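Local coordinates for protein 4-hydroxythreonine-4-phosphate dehydrogenase (Legionella pneumophila subsp. pneumophila, PDB 6XMY) that probably oxidises 4-(phosphooxy)-L-threonine with NAD(P) to a product that loses CO2 to give 3-amino-2-oxopropyl phosphate, a step in pyridoxine 5'-phosphate biosynthesis, at residues Ile205-Leu210 with Ala262-Tyr267; Pro122-Asn127 with Thr301-Ala306. All coordinates share one frame; numbering follows the deposited sequence. Where two conformers were deposited one is given.

Interaction 1: Ile205-Leu210 with Ala262-Tyr267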
loop_
_atom_site.group_PDB
_atom_site.type_symbol
_atom_site.label_atom_id
_atom_site.label_comp_id
_atom_site.label_asym_id
_atom_site.label_seq_id
_atom_site.Cartn_x
_atom_site.Cartn_y
_atom_site.Cartn_z
ATOM N N ILE A 205 4.669 8.536 -18.531
ATOM C CA ILE A 205 5.003 8.764 -17.128
ATOM C C ILE A 205 5.553 10.179 -16.969
ATOM O O ILE A 205 6.558 10.531 -17.594
ATOM C CB ILE A 205 5.998 7.704 -16.623
ATOM C CG1 ILE A 205 5.377 6.297 -16.714
ATOM C CG2 ILE A 205 6.458 8.022 -15.216
ATOM C CD1 ILE A 205 6.379 5.179 -16.506
ATOM N N ASN A 206 4.909 10.983 -16.119
ATOM C CA ASN A 206 5.338 12.359 -15.871
ATOM C C ASN A 206 6.079 12.414 -14.540
ATOM O O ASN A 206 5.584 11.896 -13.536
ATOM C CB ASN A 206 4.129 13.298 -15.839
ATOM C CG ASN A 206 3.566 13.565 -17.219
ATOM O OD1 ASN A 206 3.983 12.943 -18.193
ATOM N ND2 ASN A 206 2.611 14.475 -17.310
ATOM N N VAL A 207 7.270 13.017 -14.540
ATOM C CA VAL A 207 8.216 12.913 -13.429
ATOM C C VAL A 207 8.486 14.292 -12.839
ATOM O O VAL A 207 8.905 15.210 -13.555
ATOM C CB VAL A 207 9.532 12.248 -13.875
ATOM C CG1 VAL A 207 10.457 12.063 -12.685
ATOM C CG2 VAL A 207 9.258 10.923 -14.572
ATOM N N ALA A 208 8.307 14.417 -11.528
ATOM C CA ALA A 208 8.593 15.673 -10.842
ATOM C C ALA A 208 10.096 15.879 -10.692
ATOM O O ALA A 208 10.875 14.926 -10.588
ATOM C CB ALA A 208 7.976 15.664 -9.440
ATOM N N GLY A 209 10.503 17.146 -10.667
ATOM C CA GLY A 209 11.815 17.471 -10.163
ATOM C C GLY A 209 11.887 17.270 -8.656
ATOM O O GLY A 209 10.895 16.977 -7.982
ATOM N N LEU A 210 13.102 17.412 -8.122
ATOM C CA LEU A 210 13.309 17.353 -6.676
ATOM C C LEU A 210 13.049 18.695 -6.011
ATOM O O LEU A 210 12.491 18.750 -4.905
ATOM C CB LEU A 210 14.736 16.901 -6.377
ATOM C CG LEU A 210 15.126 16.922 -4.902
ATOM C CD1 LEU A 210 14.316 15.879 -4.140
ATOM C CD2 LEU A 210 16.607 16.686 -4.752
ATOM N N ALA A 262 0.769 7.760 -15.226
ATOM C CA ALA A 262 1.208 7.796 -13.841
ATOM C C ALA A 262 2.147 8.971 -13.661
ATOM O O ALA A 262 2.865 9.361 -14.587
ATOM C CB ALA A 262 1.930 6.507 -13.432
ATOM N N TYR A 263 2.123 9.520 -12.454
ATOM C CA TYR A 263 3.090 10.505 -12.006
ATOM C C TYR A 263 4.147 9.828 -11.151
ATOM O O TYR A 263 3.884 8.829 -10.477
ATOM C CB TYR A 263 2.412 11.578 -11.154
ATOM C CG TYR A 263 1.362 12.368 -11.882
ATOM C CD1 TYR A 263 1.717 13.389 -12.762
ATOM C CD2 TYR A 263 0.014 12.112 -11.683
ATOM C CE1 TYR A 263 0.761 14.118 -13.433
ATOM C CE2 TYR A 263 -0.954 12.836 -12.346
ATOM C CZ TYR A 263 -0.577 13.845 -13.215
ATOM O OH TYR A 263 -1.535 14.579 -13.875
ATOM N N VAL A 264 5.345 10.394 -11.172
ATOM C CA VAL A 264 6.421 10.008 -10.273
ATOM C C VAL A 264 6.790 11.230 -9.444
ATOM O O VAL A 264 7.150 12.279 -9.994
ATOM C CB VAL A 264 7.634 9.465 -11.042
ATOM C CG1 VAL A 264 8.787 9.222 -10.103
ATOM C CG2 VAL A 264 7.261 8.194 -11.777
ATOM N N ALA A 265 6.680 11.102 -8.132
ATOM C CA ALA A 265 7.155 12.121 -7.212
ATOM C C ALA A 265 8.459 11.656 -6.580
ATOM O O ALA A 265 8.678 10.458 -6.376
ATOM C CB ALA A 265 6.114 12.422 -6.130
ATOM N N MET A 266 9.334 12.619 -6.286
ATOM C CA MET A 266 10.646 12.293 -5.741
ATOM C C MET A 266 10.577 11.868 -4.282
ATOM O O MET A 266 11.437 11.100 -3.829
ATOM C CB MET A 266 11.599 13.472 -5.924
ATOM C CG MET A 266 12.002 13.661 -7.375
ATOM S SD MET A 266 13.076 12.341 -7.996
ATOM C CE MET A 266 12.477 12.143 -9.681
ATOM N N TYR A 267 9.571 12.336 -3.538
ATOM C CA TYR A 267 9.500 12.054 -2.114
ATOM C C TYR A 267 8.058 12.119 -1.625
ATOM O O TYR A 267 7.163 12.656 -2.287
ATOM C CB TYR A 267 10.440 12.968 -1.300
ATOM C CG TYR A 267 10.166 14.445 -1.487
ATOM C CD1 TYR A 267 10.710 15.150 -2.563
ATOM C CD2 TYR A 267 9.349 15.132 -0.598
ATOM C CE1 TYR A 267 10.453 16.504 -2.743
ATOM C CE2 TYR A 267 9.088 16.474 -0.765
ATOM C CZ TYR A 267 9.633 17.156 -1.834
ATOM O OH TYR A 267 9.340 18.489 -1.978
HETATM O O HOH W 1 10.531 20.110 -3.778
#
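M266 hooks back over the end of the strand that carries V207 and A208. Its CB meets L210 CD1 at 4.0 Å, the two side chains crossing at about a right angle. CG faces two carbonyl oxygens on one side, 3.5 Å from G209 O and slightly farther from A208 O. With CG anti to the carbonyl carbon (chi1 -71°) and a second bend at chi2 (-69°), the chain turns toward V207, and CE ends 3.6 Å from V207 CG1 and 3.3 Å from A208 O. That oxygen is buried without a hydrogen-bond partner; M266 CE and CG are the atoms of 262-267 that lie against it.

Before this hook, strands 205-208 and 262-265 run parallel, joined by three backbone hydrogen bonds, N206 N to A262 O, V264 N to N206 O and A208 N to V264 O (2.9 Å). On one face I205 CG2 touches V264 CG2 at 3.5 Å, and V207 lies beside V264; on the other, N206 CB meets Y263 CD1. Farther on, a water donates to L210 O and lies 2.7 Å from Y267 OH.

Y267 occupies the N-cap position of helix 268-279, which starts with the zinc ligand H268 and whose Q270 hydrogen-bonds to G209 O through NE2 and to M266 N through OE1. Helix 180-197 covers I205, V207 and V264, helix 223-237 packs on V207, L210 and M266, and strand 241-246 pairs with strand 204-208.

Interaction 2: Pro122-Asn127 with Thr301-Ala306; sequences PVHKAN and TALELA. With NAD (nicotinamide-adenine-dinucleotide), chain B.
H124 turns the edge of its imidazole toward T301, the two side chains crossing at about a right angle: CD2 lies 3.4 Å from T301 OG1, which sits near the ring plane. This is the NAD site of a PdxA-family dehydrogenase, built here from the N-terminal end of helix 125-130 and the loop after strand 294-297. CG anti to the backbone N (chi1 -163°) swings the H124 ring toward T301, with one face turned to the cofactor. O3D of the nicotinamide ribose sits above the middle of that face, 3.5 Å from the ring plane. L303 CD1 comes to CD2 obliquely, its side chain also roughly perpendicular to that of H124. H124 is the N-cap residue: ND1 accepts from N127 N in the ring plane, a bond that fixes the ring's rotation.

The two branches of T301 divide the contact. CG2 presses on the backbone at V123 C, 3.4 Å away, while OG1 touches both H124 CD2 and C4D of the nicotinamide ribose. P122 packs its ring against the T301 backbone, CB 3.8 Å from T301 N.

No direct hydrogen bond joins the segments; both instead grip the same cofactor. V123 N holds the nicotinamide oxygen O7N. K125 N binds the ribose at O3D, and in the conformer described here an extended chain bent at its last torsion also brings K125 NZ to O2D at 2.8 Å. From 301-306, T301 N donates to O4D in a long bond and A302 N to the phosphate oxygen O1A. G300 N and N312 N also hydrogen-bond to NAD. At the adenosine end, the ribose hydroxyl O2B donates to E304 OE2 at 2.7 Å.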
loop_
_atom_site.group_PDB
_atom_site.type_symbol
_atom_site.label_atom_id
_atom_site.label_comp_id
_atom_site.label_asym_id
_atom_site.label_seq_id
_atom_site.Cartn_x
_atom_site.Cartn_y
_atom_site.Cartn_z
ATOM N N PRO A 122 -3.981 -0.803 8.298
ATOM C CA PRO A 122 -2.864 0.061 8.696
ATOM C C PRO A 122 -2.162 -0.429 9.955
ATOM O O PRO A 122 -2.767 -1.055 10.829
ATOM C CB PRO A 122 -3.532 1.419 8.937
ATOM C CG PRO A 122 -4.956 1.085 9.277
ATOM C CD PRO A 122 -5.288 -0.139 8.468
ATOM N N VAL A 123 -0.856 -0.149 10.023
ATOM C CA VAL A 123 -0.039 -0.415 11.199
ATOM C C VAL A 123 0.515 0.904 11.721
ATOM O O VAL A 123 0.639 1.885 10.991
ATOM C CB VAL A 123 1.101 -1.421 10.926
ATOM C CG1 VAL A 123 0.542 -2.729 10.393
ATOM C CG2 VAL A 123 2.106 -0.835 9.962
ATOM N N HIS A 124 0.845 0.914 13.003
ATOM C CA HIS A 124 1.408 2.088 13.655
ATOM C C HIS A 124 2.922 1.919 13.706
ATOM O O HIS A 124 3.435 1.095 14.470
ATOM C CB HIS A 124 0.824 2.251 15.051
ATOM C CG HIS A 124 1.035 3.611 15.612
ATOM N ND1 HIS A 124 2.217 3.985 16.214
ATOM C CD2 HIS A 124 0.233 4.698 15.623
ATOM C CE1 HIS A 124 2.125 5.252 16.585
ATOM N NE2 HIS A 124 0.929 5.703 16.244
ATOM N N LYS A 125 3.634 2.696 12.891
ATOM C CA LYS A 125 5.074 2.498 12.751
ATOM C C LYS A 125 5.810 2.787 14.053
ATOM O O LYS A 125 6.688 2.020 14.464
ATOM C CB LYS A 125 5.619 3.356 11.610
ATOM C CG LYS A 125 5.008 3.063 10.255
ATOM C CD LYS A 125 5.648 3.945 9.198
ATOM C CE LYS A 125 5.009 3.786 7.825
ATOM N NZ LYS A 125 3.578 4.192 7.813
ATOM N N ALA A 126 5.473 3.899 14.718
ATOM C CA ALA A 126 6.187 4.248 15.943
ATOM C C ALA A 126 6.017 3.189 17.024
ATOM O O ALA A 126 6.971 2.890 17.750
ATOM C CB ALA A 126 5.751 5.616 16.462
ATOM N N ASN A 127 4.810 2.628 17.168
ATOM C CA ASN A 127 4.612 1.591 18.181
ATOM C C ASN A 127 5.536 0.405 17.935
ATOM O O ASN A 127 6.101 -0.158 18.880
ATOM C CB ASN A 127 3.154 1.125 18.211
ATOM C CG ASN A 127 2.866 0.176 19.375
ATOM O OD1 ASN A 127 2.444 -0.966 19.189
ATOM N ND2 ASN A 127 3.101 0.650 20.579
ATOM N N THR A 301 -3.668 4.418 11.192
ATOM C CA THR A 301 -4.361 3.643 12.207
ATOM C C THR A 301 -5.566 4.356 12.794
ATOM O O THR A 301 -6.415 3.696 13.392
ATOM C CB THR A 301 -3.381 3.258 13.322
ATOM O OG1 THR A 301 -2.609 4.405 13.719
ATOM C CG2 THR A 301 -2.438 2.183 12.839
ATOM N N ALA A 302 -5.640 5.681 12.681
ATOM C CA ALA A 302 -6.772 6.457 13.196
ATOM C C ALA A 302 -7.222 5.963 14.579
ATOM O O ALA A 302 -8.384 5.622 14.799
ATOM C CB ALA A 302 -7.925 6.478 12.190
ATOM N N LEU A 303 -6.269 5.954 15.518
ATOM C CA LEU A 303 -6.502 5.347 16.828
ATOM C C LEU A 303 -7.745 5.896 17.509
ATOM O O LEU A 303 -8.510 5.146 18.115
ATOM C CB LEU A 303 -5.287 5.552 17.733
ATOM C CG LEU A 303 -4.067 4.716 17.359
ATOM C CD1 LEU A 303 -2.810 5.313 17.991
ATOM C CD2 LEU A 303 -4.274 3.276 17.812
ATOM N N GLU A 304 -7.962 7.207 17.417
ATOM C CA GLU A 304 -9.102 7.828 18.077
ATOM C C GLU A 304 -10.438 7.380 17.497
ATOM O O GLU A 304 -11.474 7.598 18.132
ATOM C CB GLU A 304 -8.975 9.354 17.995
ATOM C CG GLU A 304 -9.161 9.932 16.588
ATOM C CD GLU A 304 -8.020 9.600 15.627
ATOM O OE1 GLU A 304 -6.913 9.241 16.090
ATOM O OE2 GLU A 304 -8.237 9.703 14.400
ATOM N N LEU A 305 -10.444 6.771 16.306
ATOM C CA LEU A 305 -11.681 6.285 15.710
ATOM C C LEU A 305 -11.947 4.818 15.996
ATOM O O LEU A 305 -13.046 4.338 15.693
ATOM C CB LEU A 305 -11.672 6.487 14.192
ATOM C CG LEU A 305 -11.477 7.918 13.682
ATOM C CD1 LEU A 305 -11.655 7.982 12.168
ATOM C CD2 LEU A 305 -12.435 8.863 14.369
ATOM N N ALA A 306 -10.975 4.100 16.552
ATOM C CA ALA A 306 -11.137 2.663 16.742
ATOM C C ALA A 306 -12.319 2.370 17.663
ATOM O O ALA A 306 -12.448 2.957 18.745
ATOM C CB ALA A 306 -9.845 2.061 17.294
HETATM P PA NAD B . -3.909 8.544 9.751
HETATM O O1A NAD B . -3.986 7.636 10.962
HETATM O O2A NAD B . -4.526 8.334 8.383
HETATM O O5B NAD B . -4.725 9.917 10.398
HETATM C C5B NAD B . -4.795 10.966 9.461
HETATM C C4B NAD B . -6.198 11.598 9.488
HETATM O O4B NAD B . -7.077 10.789 8.672
HETATM C C3B NAD B . -6.745 11.573 10.943
HETATM O O3B NAD B . -7.490 12.770 11.085
HETATM C C2B NAD B . -7.621 10.286 10.945
HETATM O O2B NAD B . -8.700 10.359 11.831
HETATM C C1B NAD B . -8.161 10.312 9.481
HETATM N N9A NAD B . -8.429 8.981 8.947
HETATM C C8A NAD B . -7.535 7.941 8.634
HETATM N N7A NAD B . -8.148 6.878 8.140
HETATM C C5A NAD B . -9.492 7.222 8.103
HETATM C C6A NAD B . -10.645 6.525 7.687
HETATM N N6A NAD B . -10.534 5.267 7.185
HETATM N N1A NAD B . -11.873 7.118 7.769
HETATM C C2A NAD B . -11.920 8.390 8.272
HETATM N N3A NAD B . -10.918 9.175 8.709
HETATM C C4A NAD B . -9.698 8.543 8.606
HETATM O O3 NAD B . -2.319 8.793 9.559
HETATM P PN NAD B . -1.306 9.567 10.499
HETATM O O1N NAD B . -0.248 10.289 9.701
HETATM O O2N NAD B . -2.009 10.059 11.720
HETATM O O5D NAD B . -0.301 8.261 11.159
HETATM C C5D NAD B . -0.948 7.406 12.042
HETATM C C4D NAD B . -0.172 6.087 12.036
HETATM O O4D NAD B . -0.566 5.353 10.849
HETATM C C3D NAD B . 1.367 6.354 11.900
HETATM O O3D NAD B . 1.996 5.359 12.654
HETATM C C2D NAD B . 1.620 6.146 10.389
HETATM O O2D NAD B . 2.898 5.671 10.067
HETATM C C1D NAD B . 0.629 4.968 10.180
HETATM N N1N NAD B . 0.267 4.792 8.732
HETATM C C2N NAD B . 0.243 3.499 8.282
HETATM C C3N NAD B . -0.088 3.226 6.952
HETATM C C7N NAD B . -0.097 1.792 6.577
HETATM O O7N NAD B . 0.122 0.914 7.414
HETATM N N7N NAD B . -0.390 1.498 5.261
HETATM C C4N NAD B . -0.395 4.281 6.073
HETATM C C5N NAD B . -0.372 5.596 6.572
HETATM C C6N NAD B . -0.028 5.846 7.915
#

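From the N terminus, the chain first reaches 122-127, just after strand 117-120, and that segment waits 173 residues for its partner, 301-306, after strand 294-297. Within this long excursion lies interaction 1, where strand 204-208 meets strand 262-265 after an intervening 51 residues that include helix 223-237 and strand 241-246. The smaller loop thus opens and shuts wholly within the larger; the two do not cross. Interaction 2 brings the returning chain back to the start of helix 125-130 at the NAD site, whereas interaction 1 joins two strands in another part of the fold, next to the zinc ligand H268. Their centres are 28 Å apart, and their nearest atoms, about 13 Å apart, do not touch.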